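PDB 6GMF: putative cytochrome P450 hydroxylase from Chondromyces apiculatus DSM 436, which probably acts as a heme-dependent monooxygenase that inserts oxygen into terpene substrates. Local coordinates for residues D45-L50 with F336-H341. Sequence-based numbering, arbitrary orientation.
Sequences DVARVL and FGLDIH. With HEM (protoporphyrin IX containing Fe), chain B.
Leu50 of helix 43-51 meets Leu338 of the loop 336-341, and their side chains cross at about a right angle. Along Leu50, CB lies 4.0 Å from CB of Leu338 and also near that residue's carbonyl O. Further out, chi2 (-172°) extends CD1 of Leu50 to 3.7 Å from CB of Leu338 and 4.2 Å from CA of Gly337. Leu50 also touches Pro306 of strand 303-306 and Leu308 of helix 308-312, and lies close to Arg285, which is hydrogen-bonded to the heme. Leu338 reaches back to the helix one turn earlier. Its CG is anti to the backbone N (chi1 -170°). CD2 of Leu338 rests 3.8 Å from CB of Ala47. Asp339 adds a looser contact through CB, beside the carbonyl O of Leu50. Its carboxylate OD2 is hydrogen-bonded to His51 ND1, next along the same helix.

The loop is the cysteine-ligand loop of the P450 fold, which leads to Cys343, the axial ligand of the iron. Its other side faces the heme. Gly337 has positive phi, and a CB there would crowd heme CAA. The edge of the Phe336 ring meets pyrrole ring B, with CE1 of Phe336 3.6 Å from heme C3B. His341 ND1 donates a nearly straight hydrogen bond of 2.6 Å to heme O2D, which lies in the plane of the imidazole at its edge. The other propionate comes near CB of His341. An alanine here would probably cost propionate oxygen O2D this N-H donor and leave that carboxylate freer to turn. Asn58, Trp61, Arg91 and His87 are also hydrogen-bonded to the heme, and the ring of His87 meets that of His341 with the planes inclined at about 45°.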
# COMPACT_ATOMS: atom_id res chain seq x y z
N ASP A 45 19.57 -0.08 9.29
CA ASP A 45 20.08 0.44 8.03
C ASP A 45 18.92 0.97 7.18
O ASP A 45 19.05 2.00 6.56
CB ASP A 45 20.85 -0.63 7.29
CG ASP A 45 22.12 -1.07 7.97
OD1 ASP A 45 22.65 -0.26 8.79
OD2 ASP A 45 22.56 -2.23 7.70
N VAL A 46 17.82 0.21 7.10
CA VAL A 46 16.63 0.69 6.39
C VAL A 46 16.20 2.04 6.97
O VAL A 46 15.94 2.99 6.25
CB VAL A 46 15.51 -0.36 6.39
CG1 VAL A 46 14.26 0.24 5.80
CG2 VAL A 46 15.92 -1.62 5.62
N ALA A 47 16.17 2.16 8.30
CA ALA A 47 15.74 3.42 8.93
C ALA A 47 16.72 4.54 8.54
O ALA A 47 16.29 5.67 8.18
CB ALA A 47 15.60 3.23 10.43
N ARG A 48 18.03 4.25 8.53
CA ARG A 48 19.01 5.24 8.22
C ARG A 48 18.82 5.71 6.78
O ARG A 48 18.86 6.89 6.50
CB ARG A 48 20.44 4.71 8.33
CG ARG A 48 21.46 5.75 7.89
CD ARG A 48 22.86 5.39 8.29
NE ARG A 48 23.85 6.12 7.51
CZ ARG A 48 24.95 6.66 8.03
NH1 ARG A 48 25.23 6.49 9.31
NH2 ARG A 48 25.74 7.38 7.26
N VAL A 49 18.55 4.76 5.88
CA VAL A 49 18.29 5.15 4.49
C VAL A 49 17.06 6.07 4.39
O VAL A 49 17.15 7.11 3.78
CB VAL A 49 18.18 3.91 3.58
CG1 VAL A 49 17.64 4.27 2.20
CG2 VAL A 49 19.53 3.20 3.51
N LEU A 50 15.95 5.71 5.01
CA LEU A 50 14.72 6.48 4.86
C LEU A 50 14.86 7.88 5.47
O LEU A 50 14.28 8.84 4.99
CB LEU A 50 13.56 5.73 5.49
CG LEU A 50 13.25 4.37 4.86
CD1 LEU A 50 11.98 3.83 5.46
CD2 LEU A 50 13.19 4.44 3.35
N PHE A 336 4.68 1.57 6.66
CA PHE A 336 4.22 2.81 6.07
C PHE A 336 5.38 3.75 5.73
O PHE A 336 5.15 4.93 5.45
CB PHE A 336 3.21 3.47 7.03
CG PHE A 336 1.87 2.80 7.08
CD1 PHE A 336 1.13 2.61 5.93
CD2 PHE A 336 1.32 2.36 8.28
CE1 PHE A 336 -0.12 2.04 5.93
CE2 PHE A 336 0.07 1.77 8.28
CZ PHE A 336 -0.66 1.62 7.13
N GLY A 337 6.62 3.25 5.78
CA GLY A 337 7.78 4.04 5.66
C GLY A 337 8.08 4.81 6.94
O GLY A 337 7.74 4.39 8.04
N LEU A 338 8.78 5.93 6.77
CA LEU A 338 9.42 6.65 7.85
C LEU A 338 9.85 8.03 7.34
O LEU A 338 10.39 8.16 6.26
CB LEU A 338 10.65 5.86 8.29
CG LEU A 338 11.36 6.31 9.56
CD1 LEU A 338 10.43 6.06 10.76
CD2 LEU A 338 12.64 5.54 9.72
N ASP A 339 9.69 9.02 8.22
CA ASP A 339 10.16 10.37 7.98
C ASP A 339 9.32 11.07 6.88
O ASP A 339 8.10 10.99 6.88
CB ASP A 339 11.65 10.37 7.71
CG ASP A 339 12.32 11.61 8.28
OD1 ASP A 339 11.60 12.62 8.48
OD2 ASP A 339 13.55 11.54 8.56
N ILE A 340 9.97 11.78 5.96
CA ILE A 340 9.23 12.81 5.20
C ILE A 340 8.15 12.22 4.27
O ILE A 340 7.13 12.89 4.05
CB ILE A 340 10.16 13.76 4.45
CG1 ILE A 340 11.02 13.09 3.38
CG2 ILE A 340 11.01 14.52 5.46
CD1 ILE A 340 11.72 14.09 2.50
N HIS A 341 8.39 11.04 3.70
CA HIS A 341 7.47 10.42 2.77
C HIS A 341 6.52 9.44 3.45
O HIS A 341 5.73 8.78 2.78
CB HIS A 341 8.20 9.72 1.63
CG HIS A 341 8.89 10.65 0.69
ND1 HIS A 341 8.21 11.30 -0.33
CD2 HIS A 341 10.17 11.05 0.66
CE1 HIS A 341 9.08 12.04 -0.99
NE2 HIS A 341 10.30 11.90 -0.40
CHA HEM B . 3.58 6.63 0.79
CHB HEM B . 2.86 2.21 2.26
CHC HEM B . -1.91 2.91 1.74
CHD HEM B . -1.14 7.20 -0.11
C1A HEM B . 3.79 5.37 1.28
C2A HEM B . 5.08 4.92 1.68
C3A HEM B . 4.88 3.64 2.08
C4A HEM B . 3.49 3.37 1.95
CMA HEM B . 5.89 2.61 2.53
CAA HEM B . 6.40 5.65 1.66
CBA HEM B . 7.07 5.67 0.26
CGA HEM B . 8.46 6.28 0.28
O1A HEM B . 9.01 6.59 1.37
O2A HEM B . 9.03 6.32 -0.86
C1B HEM B . 1.47 1.97 2.24
C2B HEM B . 0.82 0.77 2.69
C3B HEM B . -0.52 0.94 2.55
C4B HEM B . -0.70 2.29 2.01
CMB HEM B . 1.58 -0.39 3.19
CAB HEM B . -1.68 0.04 2.91
CBB HEM B . -1.52 -0.90 3.79
C1C HEM B . -2.16 4.14 1.25
C2C HEM B . -3.48 4.65 0.97
C3C HEM B . -3.21 5.90 0.44
C4C HEM B . -1.81 6.09 0.36
CMC HEM B . -4.79 4.03 1.37
CAC HEM B . -4.14 6.94 -0.01
CBC HEM B . -5.42 6.77 -0.20
C1D HEM B . 0.22 7.37 -0.03
C2D HEM B . 0.90 8.59 -0.55
C3D HEM B . 2.21 8.44 -0.28
C4D HEM B . 2.34 7.13 0.39
CMD HEM B . 0.13 9.73 -1.19
CAD HEM B . 3.31 9.41 -0.61
CBD HEM B . 3.72 10.37 0.51
CGD HEM B . 4.90 11.24 0.15
O1D HEM B . 5.05 12.27 0.83
O2D HEM B . 5.69 10.90 -0.77
NA HEM B . 2.81 4.40 1.46
NB HEM B . 0.52 2.82 1.87
NC HEM B . -1.16 4.99 0.84
ND HEM B . 1.16 6.49 0.46
FE HEM B . 0.85 4.74 1.25
O HOH W 1 1.19 3.89 -0.80